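Local atomic coordinates of hypothetical protein PH0156 (Pyrococcus horikoshii, PDB entry 2P62), a protein that is of unknown function but belongs to the DUF3226 family of the Toprim-like clan, which includes nucleic-acid enzymes, so a related role is possible. Residues 1-6 against 87-92; 25-30 against 53-58; 77-82 against 124-129. All coordinates share one frame; numbering follows the deposited sequence.

Contact 1 of 3, residues 1-6 against 87-92; sequences MRIKLI and LNVEEV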
loop_
_atom_site.group_PDB
_atom_site.type_symbol
_atom_site.label_atom_id
_atom_site.label_comp_id
_atom_site.label_asym_id
_atom_site.label_seq_id
_atom_site.Cartn_x
_atom_site.Cartn_y
_atom_site.Cartn_z
ATOM N N MET A 1 -12.745 -21.252 -21.829
ATOM C CA MET A 1 -13.032 -20.809 -20.441
ATOM C C MET A 1 -14.098 -19.683 -20.438
ATOM O O MET A 1 -14.151 -18.865 -21.364
ATOM C CB MET A 1 -11.715 -20.321 -19.821
ATOM C CG MET A 1 -11.528 -20.578 -18.337
ATOM S SD MET A 1 -11.122 -22.259 -17.825
ATOM C CE MET A 1 -10.994 -21.906 -16.112
ATOM N N ARG A 2 -14.971 -19.662 -19.429
ATOM C CA ARG A 2 -15.974 -18.599 -19.322
ATOM C C ARG A 2 -15.259 -17.448 -18.635
ATOM O O ARG A 2 -14.567 -17.645 -17.633
ATOM C CB ARG A 2 -17.154 -19.020 -18.451
ATOM C CG ARG A 2 -18.110 -19.974 -19.107
ATOM C CD ARG A 2 -18.340 -21.190 -18.237
ATOM N NE ARG A 2 -18.882 -20.885 -16.910
ATOM C CZ ARG A 2 -19.941 -20.117 -16.688
ATOM N NH1 ARG A 2 -20.570 -19.554 -17.701
ATOM N NH2 ARG A 2 -20.410 -19.954 -15.462
ATOM N N ILE A 3 -15.425 -16.247 -19.170
ATOM C CA ILE A 3 -14.765 -15.086 -18.604
ATOM C C ILE A 3 -15.753 -14.064 -18.082
ATOM O O ILE A 3 -16.710 -13.713 -18.769
ATOM C CB ILE A 3 -13.888 -14.365 -19.639
ATOM C CG1 ILE A 3 -12.906 -15.330 -20.291
ATOM C CG2 ILE A 3 -13.104 -13.259 -18.953
ATOM C CD1 ILE A 3 -12.155 -14.690 -21.415
ATOM N N LYS A 4 -15.499 -13.590 -16.867
ATOM C CA LYS A 4 -16.319 -12.573 -16.228
ATOM C C LYS A 4 -15.375 -11.451 -15.801
ATOM O O LYS A 4 -14.309 -11.708 -15.240
ATOM C CB LYS A 4 -17.024 -13.143 -15.000
ATOM C CG LYS A 4 -17.887 -14.353 -15.288
ATOM C CD LYS A 4 -18.747 -14.690 -14.095
ATOM C CE LYS A 4 -19.585 -15.939 -14.351
ATOM N NZ LYS A 4 -20.485 -16.187 -13.189
ATOM N N LEU A 5 -15.767 -10.212 -16.082
ATOM C CA LEU A 5 -14.963 -9.048 -15.737
ATOM C C LEU A 5 -15.497 -8.338 -14.488
ATOM O O LEU A 5 -16.688 -8.027 -14.389
ATOM C CB LEU A 5 -14.937 -8.071 -16.921
ATOM C CG LEU A 5 -14.137 -6.770 -16.777
ATOM C CD1 LEU A 5 -12.669 -7.107 -16.506
ATOM C CD2 LEU A 5 -14.266 -5.932 -18.051
ATOM N N ILE A 6 -14.602 -8.100 -13.534
ATOM C CA ILE A 6 -14.944 -7.413 -12.297
ATOM C C ILE A 6 -14.143 -6.115 -12.213
ATOM O O ILE A 6 -12.911 -6.129 -12.178
ATOM C CB ILE A 6 -14.639 -8.278 -11.058
ATOM C CG1 ILE A 6 -15.364 -9.625 -11.175
ATOM C CG2 ILE A 6 -15.074 -7.529 -9.795
ATOM C CD1 ILE A 6 -15.260 -10.525 -9.944
ATOM N N LEU A 87 -13.946 -12.005 -27.818
ATOM C CA LEU A 87 -13.794 -12.199 -26.378
ATOM C C LEU A 87 -14.947 -13.026 -25.851
ATOM O O LEU A 87 -16.099 -12.825 -26.243
ATOM C CB LEU A 87 -13.779 -10.865 -25.629
ATOM C CG LEU A 87 -12.407 -10.271 -25.296
ATOM C CD1 LEU A 87 -12.574 -8.972 -24.529
ATOM C CD2 LEU A 87 -11.603 -11.269 -24.472
ATOM N N ASN A 88 -14.646 -13.948 -24.949
ATOM C CA ASN A 88 -15.692 -14.779 -24.386
ATOM C C ASN A 88 -16.175 -14.240 -23.035
ATOM O O ASN A 88 -16.214 -14.965 -22.036
ATOM C CB ASN A 88 -15.194 -16.211 -24.224
ATOM C CG ASN A 88 -16.322 -17.182 -23.964
ATOM O OD1 ASN A 88 -16.157 -18.170 -23.252
ATOM N ND2 ASN A 88 -17.483 -16.903 -24.549
ATOM N N VAL A 89 -16.550 -12.967 -23.008
ATOM C CA VAL A 89 -17.032 -12.343 -21.785
ATOM C C VAL A 89 -18.551 -12.410 -21.738
ATOM O O VAL A 89 -19.228 -12.022 -22.687
ATOM C CB VAL A 89 -16.567 -10.868 -21.690
ATOM C CG1 VAL A 89 -17.302 -10.149 -20.563
ATOM C CG2 VAL A 89 -15.077 -10.821 -21.435
ATOM N N GLU A 90 -19.077 -12.911 -20.629
ATOM C CA GLU A 90 -20.517 -13.050 -20.471
ATOM C C GLU A 90 -21.099 -12.179 -19.357
ATOM O O GLU A 90 -22.298 -11.916 -19.331
ATOM C CB GLU A 90 -20.870 -14.518 -20.221
ATOM C CG GLU A 90 -20.475 -15.052 -18.864
ATOM C CD GLU A 90 -20.735 -16.549 -18.752
ATOM O OE1 GLU A 90 -21.480 -17.095 -19.595
ATOM O OE2 GLU A 90 -20.200 -17.177 -17.820
ATOM N N GLU A 91 -20.262 -11.749 -18.424
ATOM C CA GLU A 91 -20.752 -10.899 -17.355
ATOM C C GLU A 91 -19.706 -9.863 -16.986
ATOM O O GLU A 91 -18.498 -10.107 -17.064
ATOM C CB GLU A 91 -21.149 -11.722 -16.106
ATOM C CG GLU A 91 -22.131 -12.862 -16.392
ATOM C CD GLU A 91 -22.647 -13.590 -15.157
ATOM O OE1 GLU A 91 -21.846 -13.884 -14.235
ATOM O OE2 GLU A 91 -23.867 -13.890 -15.119
ATOM N N VAL A 92 -20.196 -8.691 -16.614
ATOM C CA VAL A 92 -19.344 -7.603 -16.193
ATOM C C VAL A 92 -19.949 -7.026 -14.924
ATOM O O VAL A 92 -21.138 -6.696 -14.878
ATOM C CB VAL A 92 -19.251 -6.476 -17.254
ATOM C CG1 VAL A 92 -18.430 -5.328 -16.692
ATOM C CG2 VAL A 92 -18.597 -6.995 -18.537
#
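Ile3 and Leu5 of strand 2-6 lie beside Val89 and Val92 on one face of a parallel strand pair, the tightly packed half of this contact. Ile3 CG2 meets Val89 CG2 at 4.0 Å, the side chains crossing at about a right angle, and Leu5 CB touches Val92 CG2 at 4.1 Å. Trp42 and Val78, from two flanking helices, pack against this face. The backbones are joined by Ile3 N to Asn88 O (3.2 Å), Glu90 N to Ile3 O (3.1 Å) and Leu5 N to Glu91 O (2.9 Å). Between the pairs Ile3-Val89 and Leu5-Val92, Lys4 alone faces Glu90 and Glu91, as in a beta bulge. On the other face Lys4 runs extended alongside Glu91, and NZ reaches Glu91 OE1 at 2.9 Å from above the carboxylate plane. Met239 O and Gly241 O also accept hydrogen bonds from Lys4 NZ, and Tyr93 OH is hydrogen-bonded to Glu91 OE1. Looser and nearer solvent, Arg2 forms a salt bridge with Glu90, its guanidinium turned 75° from the carboxylate; the modelled separation is doubtfully short. Strand 2-7 runs parallel between strands 58-63 and 89-97 with helices packed on the sheet, a layout consistent with a Toprim-like alpha/beta core.

Contact 2 of 3, residues 25-30 against 53-58; sequences YGFREA and LEKDNI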
loop_
_atom_site.group_PDB
_atom_site.type_symbol
_atom_site.label_atom_id
_atom_site.label_comp_id
_atom_site.label_asym_id
_atom_site.label_seq_id
_atom_site.Cartn_x
_atom_site.Cartn_y
_atom_site.Cartn_z
ATOM N N TYR A 25 -14.501 -19.243 -1.900
ATOM C CA TYR A 25 -15.062 -19.987 -3.028
ATOM C C TYR A 25 -14.110 -20.887 -3.804
ATOM O O TYR A 25 -14.476 -21.390 -4.853
ATOM C CB TYR A 25 -15.788 -19.044 -4.006
ATOM C CG TYR A 25 -16.973 -18.351 -3.386
ATOM C CD1 TYR A 25 -16.835 -17.103 -2.801
ATOM C CD2 TYR A 25 -18.214 -18.979 -3.311
ATOM C CE1 TYR A 25 -17.896 -16.492 -2.151
ATOM C CE2 TYR A 25 -19.293 -18.376 -2.658
ATOM C CZ TYR A 25 -19.120 -17.130 -2.078
ATOM O OH TYR A 25 -20.156 -16.516 -1.413
ATOM N N GLY A 26 -12.895 -21.078 -3.300
ATOM C CA GLY A 26 -11.955 -21.958 -3.970
ATOM C C GLY A 26 -11.289 -21.452 -5.233
ATOM O O GLY A 26 -10.627 -22.215 -5.929
ATOM N N PHE A 27 -11.447 -20.180 -5.553
ATOM C CA PHE A 27 -10.806 -19.670 -6.750
ATOM C C PHE A 27 -9.296 -19.538 -6.539
ATOM O O PHE A 27 -8.838 -19.238 -5.436
ATOM C CB PHE A 27 -11.424 -18.324 -7.133
ATOM C CG PHE A 27 -12.582 -18.443 -8.077
ATOM C CD1 PHE A 27 -12.391 -18.264 -9.442
ATOM C CD2 PHE A 27 -13.851 -18.760 -7.614
ATOM C CE1 PHE A 27 -13.449 -18.399 -10.340
ATOM C CE2 PHE A 27 -14.919 -18.899 -8.504
ATOM C CZ PHE A 27 -14.717 -18.718 -9.870
ATOM N N ARG A 28 -8.527 -19.780 -7.598
ATOM C CA ARG A 28 -7.070 -19.684 -7.532
ATOM C C ARG A 28 -6.525 -18.679 -8.552
ATOM O O ARG A 28 -7.090 -18.507 -9.630
ATOM C CB ARG A 28 -6.448 -21.060 -7.778
ATOM C CG ARG A 28 -4.965 -21.135 -7.441
ATOM C CD ARG A 28 -4.699 -20.668 -6.004
ATOM N NE ARG A 28 -4.224 -19.283 -5.919
ATOM C CZ ARG A 28 -4.417 -18.495 -4.864
ATOM N NH1 ARG A 28 -5.084 -18.949 -3.807
ATOM N NH2 ARG A 28 -3.924 -17.262 -4.855
ATOM N N GLU A 29 -5.427 -18.012 -8.213
ATOM C CA GLU A 29 -4.834 -17.036 -9.125
ATOM C C GLU A 29 -4.158 -17.708 -10.322
ATOM O O GLU A 29 -3.459 -18.706 -10.166
ATOM C CB GLU A 29 -3.818 -16.162 -8.380
ATOM C CG GLU A 29 -3.183 -15.075 -9.244
ATOM C CD GLU A 29 -2.524 -13.987 -8.417
ATOM O OE1 GLU A 29 -1.915 -13.070 -9.012
ATOM O OE2 GLU A 29 -2.625 -14.046 -7.171
ATOM N N ALA A 30 -4.376 -17.152 -11.512
ATOM C CA ALA A 30 -3.801 -17.682 -12.749
ATOM C C ALA A 30 -2.326 -18.028 -12.592
ATOM O O ALA A 30 -1.595 -17.348 -11.873
ATOM C CB ALA A 30 -3.976 -16.680 -13.875
ATOM N N LEU A 53 -8.387 -14.770 -11.470
ATOM C CA LEU A 53 -8.716 -15.848 -10.555
ATOM C C LEU A 53 -9.487 -16.896 -11.346
ATOM O O LEU A 53 -10.371 -16.553 -12.135
ATOM C CB LEU A 53 -9.576 -15.325 -9.402
ATOM C CG LEU A 53 -9.027 -14.154 -8.588
ATOM C CD1 LEU A 53 -9.940 -13.908 -7.386
ATOM C CD2 LEU A 53 -7.598 -14.455 -8.115
ATOM N N GLU A 54 -9.156 -18.168 -11.140
ATOM C CA GLU A 54 -9.827 -19.246 -11.862
ATOM C C GLU A 54 -10.267 -20.424 -11.003
ATOM O O GLU A 54 -9.675 -20.703 -9.961
ATOM C CB GLU A 54 -8.920 -19.766 -12.978
ATOM C CG GLU A 54 -8.576 -18.726 -14.020
ATOM C CD GLU A 54 -7.650 -19.260 -15.095
ATOM O OE1 GLU A 54 -7.361 -18.515 -16.053
ATOM O OE2 GLU A 54 -7.213 -20.422 -14.980
ATOM N N LYS A 55 -11.312 -21.107 -11.468
ATOM C CA LYS A 55 -11.872 -22.284 -10.813
ATOM C C LYS A 55 -12.808 -22.979 -11.796
ATOM O O LYS A 55 -13.677 -22.345 -12.395
ATOM C CB LYS A 55 -12.646 -21.893 -9.560
ATOM C CG LYS A 55 -13.255 -23.061 -8.808
ATOM C CD LYS A 55 -14.066 -22.541 -7.635
ATOM C CE LYS A 55 -14.857 -23.641 -6.958
ATOM N NZ LYS A 55 -13.972 -24.747 -6.543
ATOM N N ASP A 56 -12.620 -24.286 -11.956
ATOM C CA ASP A 56 -13.426 -25.077 -12.876
ATOM C C ASP A 56 -13.350 -24.418 -14.256
ATOM O O ASP A 56 -12.258 -24.273 -14.803
ATOM C CB ASP A 56 -14.885 -25.165 -12.397
ATOM C CG ASP A 56 -15.026 -25.873 -11.048
ATOM O OD1 ASP A 56 -14.531 -27.014 -10.914
ATOM O OD2 ASP A 56 -15.637 -25.286 -10.119
ATOM N N ASN A 57 -14.489 -24.011 -14.817
ATOM C CA ASN A 57 -14.482 -23.381 -16.135
ATOM C C ASN A 57 -14.783 -21.878 -16.117
ATOM O O ASN A 57 -15.174 -21.295 -17.134
ATOM C CB ASN A 57 -15.459 -24.102 -17.081
ATOM C CG ASN A 57 -16.923 -23.779 -16.798
ATOM O OD1 ASN A 57 -17.820 -24.239 -17.519
ATOM N ND2 ASN A 57 -17.173 -22.993 -15.762
ATOM N N ILE A 58 -14.594 -21.251 -14.959
ATOM C CA ILE A 58 -14.831 -19.818 -14.823
ATOM C C ILE A 58 -13.566 -19.025 -14.519
ATOM O O ILE A 58 -12.831 -19.339 -13.583
ATOM C CB ILE A 58 -15.821 -19.502 -13.693
ATOM C CG1 ILE A 58 -17.214 -20.055 -14.030
ATOM C CG2 ILE A 58 -15.860 -17.984 -13.462
ATOM C CD1 ILE A 58 -18.251 -19.775 -12.955
#
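Phe27 lies across Lys55, and the backbones beside them are joined by a pair of hydrogen bonds. Arg28 N donates to Glu54 O at 2.8 Å, and Glu54 N returns a bond to Arg28 O at 2.6 Å. Both are nearly straight and mark Arg28 and Glu54 as an antiparallel hydrogen-bonded pair; Glu29 and Leu53 follow as a non-hydrogen-bonded one. Within 53-58, Lys55 N bonds to Ile58 O and Ile58 N to Lys55 O, closing a type II' turn.

The aromatic contacts centre on the Phe27 ring. Lys55 CB stands over one face in a CH-pi contact, 3.5 Å from the Phe27 ring centroid and only 6° off the normal. At the rim, Phe27 CZ meets Ile58 CG2 at 3.8 Å, with that methyl near the ring plane, while Phe27 CD1 lies 4.1 Å from Leu53 CB. The ring is therefore set against the hairpin of strands 51-55 and 58-63, and the short strand 28-29 is added antiparallel at the margin of the mixed sheet. Leu60 and Val240 also touch the Phe27 side chain. An alanine in place of Phe27 would probably open a gap between Lys55 CB and Ile58 CG2 and leave the Lys55 methylenes without their aromatic support.

Beyond the ring, Leu53 CD2 approaches the Glu29 backbone at CA, 3.9 Å away; Leu21 and Glu22 of helix 11-23 also touch the Leu53 side chain. Charged groups contribute less across the two segments. The Lys55 chain passes Tyr25, CD lying 3.0 Å from Tyr25 O, before NZ makes a long salt bridge to Asp56. Arg28, its chain bent at chi2 and chi3, leads away from 53-58 and forms a salt bridge with Glu22 instead.

Contact 3 of 3, residues 77-82 against 124-129; sequences SVLDSV and IVTEGV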
loop_
_atom_site.group_PDB
_atom_site.type_symbol
_atom_site.label_atom_id
_atom_site.label_comp_id
_atom_site.label_asym_id
_atom_site.label_seq_id
_atom_site.Cartn_x
_atom_site.Cartn_y
_atom_site.Cartn_z
ATOM N N SER A 77 -14.864 -1.308 -25.477
ATOM C CA SER A 77 -13.970 -2.288 -26.063
ATOM C C SER A 77 -14.495 -3.698 -25.850
ATOM O O SER A 77 -14.763 -4.414 -26.812
ATOM C CB SER A 77 -12.577 -2.188 -25.446
ATOM O OG SER A 77 -12.079 -0.870 -25.487
ATOM N N VAL A 78 -14.634 -4.098 -24.589
ATOM C CA VAL A 78 -15.098 -5.449 -24.277
ATOM C C VAL A 78 -16.397 -5.781 -25.017
ATOM O O VAL A 78 -16.489 -6.816 -25.681
ATOM C CB VAL A 78 -15.286 -5.657 -22.739
ATOM C CG1 VAL A 78 -15.808 -7.045 -22.470
ATOM C CG2 VAL A 78 -13.956 -5.478 -22.008
ATOM N N LEU A 79 -17.383 -4.892 -24.921
ATOM C CA LEU A 79 -18.671 -5.071 -25.589
ATOM C C LEU A 79 -18.524 -5.223 -27.102
ATOM O O LEU A 79 -19.164 -6.078 -27.713
ATOM C CB LEU A 79 -19.582 -3.881 -25.285
ATOM C CG LEU A 79 -20.684 -3.982 -24.234
ATOM C CD1 LEU A 79 -20.280 -4.874 -23.084
ATOM C CD2 LEU A 79 -20.999 -2.581 -23.760
ATOM N N ASP A 80 -17.702 -4.379 -27.717
ATOM C CA ASP A 80 -17.497 -4.468 -29.161
ATOM C C ASP A 80 -16.795 -5.797 -29.479
ATOM O O ASP A 80 -17.164 -6.495 -30.428
ATOM C CB ASP A 80 -16.672 -3.271 -29.670
ATOM C CG ASP A 80 -17.494 -1.970 -29.753
ATOM O OD1 ASP A 80 -16.879 -0.883 -29.761
ATOM O OD2 ASP A 80 -18.748 -2.020 -29.833
ATOM N N SER A 81 -15.796 -6.158 -28.677
ATOM C CA SER A 81 -15.090 -7.414 -28.896
ATOM C C SER A 81 -16.078 -8.579 -28.789
ATOM O O SER A 81 -15.991 -9.543 -29.548
ATOM C CB SER A 81 -13.956 -7.582 -27.876
ATOM O OG SER A 81 -12.999 -6.539 -27.993
ATOM N N VAL A 82 -17.023 -8.496 -27.855
ATOM C CA VAL A 82 -18.003 -9.566 -27.709
ATOM C C VAL A 82 -18.930 -9.607 -28.931
ATOM O O VAL A 82 -19.261 -10.678 -29.433
ATOM C CB VAL A 82 -18.851 -9.399 -26.412
ATOM C CG1 VAL A 82 -19.949 -10.466 -26.354
ATOM C CG2 VAL A 82 -17.959 -9.516 -25.188
ATOM N N ILE A 124 -28.036 -5.115 -16.559
ATOM C CA ILE A 124 -28.222 -4.435 -17.844
ATOM C C ILE A 124 -27.661 -5.392 -18.904
ATOM O O ILE A 124 -26.466 -5.702 -18.901
ATOM C CB ILE A 124 -27.439 -3.080 -17.892
ATOM C CG1 ILE A 124 -27.937 -2.145 -16.791
ATOM C CG2 ILE A 124 -27.636 -2.393 -19.235
ATOM C CD1 ILE A 124 -27.172 -0.840 -16.709
ATOM N N VAL A 125 -28.519 -5.870 -19.801
ATOM C CA VAL A 125 -28.076 -6.806 -20.825
ATOM C C VAL A 125 -27.965 -6.115 -22.172
ATOM O O VAL A 125 -28.916 -5.503 -22.655
ATOM C CB VAL A 125 -29.051 -8.026 -20.956
ATOM C CG1 VAL A 125 -28.478 -9.056 -21.908
ATOM C CG2 VAL A 125 -29.303 -8.662 -19.593
ATOM N N THR A 126 -26.782 -6.207 -22.764
ATOM C CA THR A 126 -26.537 -5.608 -24.062
ATOM C C THR A 126 -25.445 -6.434 -24.718
ATOM O O THR A 126 -24.513 -6.883 -24.049
ATOM C CB THR A 126 -26.095 -4.127 -23.929
ATOM O OG1 THR A 126 -25.919 -3.557 -25.230
ATOM C CG2 THR A 126 -24.804 -4.013 -23.158
ATOM N N GLU A 127 -25.581 -6.663 -26.021
ATOM C CA GLU A 127 -24.599 -7.448 -26.753
ATOM C C GLU A 127 -24.500 -8.835 -26.117
ATOM O O GLU A 127 -23.466 -9.486 -26.201
ATOM C CB GLU A 127 -23.239 -6.744 -26.699
ATOM C CG GLU A 127 -22.744 -6.124 -28.009
ATOM C CD GLU A 127 -23.792 -5.308 -28.765
ATOM O OE1 GLU A 127 -24.538 -5.908 -29.568
ATOM O OE2 GLU A 127 -23.864 -4.073 -28.560
ATOM N N GLY A 128 -25.577 -9.281 -25.475
ATOM C CA GLY A 128 -25.572 -10.589 -24.840
ATOM C C GLY A 128 -24.768 -10.647 -23.551
ATOM O O GLY A 128 -24.575 -11.719 -22.979
ATOM N N VAL A 129 -24.296 -9.497 -23.081
ATOM C CA VAL A 129 -23.496 -9.442 -21.855
ATOM C C VAL A 129 -24.277 -8.872 -20.668
ATOM O O VAL A 129 -24.860 -7.791 -20.763
ATOM C CB VAL A 129 -22.213 -8.575 -22.073
ATOM C CG1 VAL A 129 -21.477 -8.370 -20.761
ATOM C CG2 VAL A 129 -21.290 -9.246 -23.097
#
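Val82 and Val129 meet through methyls set by their first torsions: Val82 CG1 is anti to its backbone N (chi1 175°), and Val129 CG2 is anti to its own carbonyl carbon. The contact packs helix 71-84 on a beta-hairpin whose strands 123-126 and 129-136 are joined by a type I' turn from Thr126 to Val129. Val129 N to Thr126 O (2.8 Å) and Thr126 N to Val129 O (3.2 Å) close the turn, with Glu127 and Gly128 at its corners, both at positive phi.

No hydrogen bond links helix and hairpin; the contact is made by apolar groups and by carbon atoms against carbonyls. The two valines cross obliquely, and Val129 CG2 lies 3.7 Å from Val82 CG1 and 3.9 Å from Val82 CG2, resting against both branches. Val89 touches Val82 and Val92 touches Val129, which ties the pair to the neighbouring strand 89-97. One helical turn earlier, Leu79 holds chi1 at -101°, away from the usual staggered values, and its two methyls part company: CD1 comes within 4.3 Å of Val129 CB, while CD2 crosses to Thr126 CG2 at 4.1 Å. Thr126 CG2 sits between its own N and carbonyl carbon, and the anti branch, OG1, bonds to Glu116 O.

Glu127 leans toward the helix by its aliphatic part. Its chain bends at chi2, and its carboxylate forms a salt bridge with Arg115, which also pairs with Asp80 of the helix; the shared arginine would probably ease the repulsion between the two acids. Nearer the backbone, Glu127 CG lies 3.6 Å from Leu79 O, and Val82 CG1 approaches the carbonyl of the same residue, Glu127 O, at 3.7 Å.

Overall arrangement
All three contacts belong to one mixed sheet and its helical cover. Contact 1 lies among its central parallel strands, contact 2 at the margin formed by strand 28-29, and contact 3 toward the other side. Contacts 1 and 2, with centres about 13 Å apart, touch where Arg2 N lies 2.8 Å from Asn57 O; contacts 1 and 3, centres about 10 Å apart, share packing of Val89 against Val82 and Val129. Contacts 2 and 3 stay about 13 Å apart at their nearest atoms. Along the chain, contact 2 falls between the segments of contact 1, whereas contacts 1 and 3 interlock. Helix 71-84 crosses from strand 58-63 to strand 89-97, so distant segments meet in one alpha/beta unit.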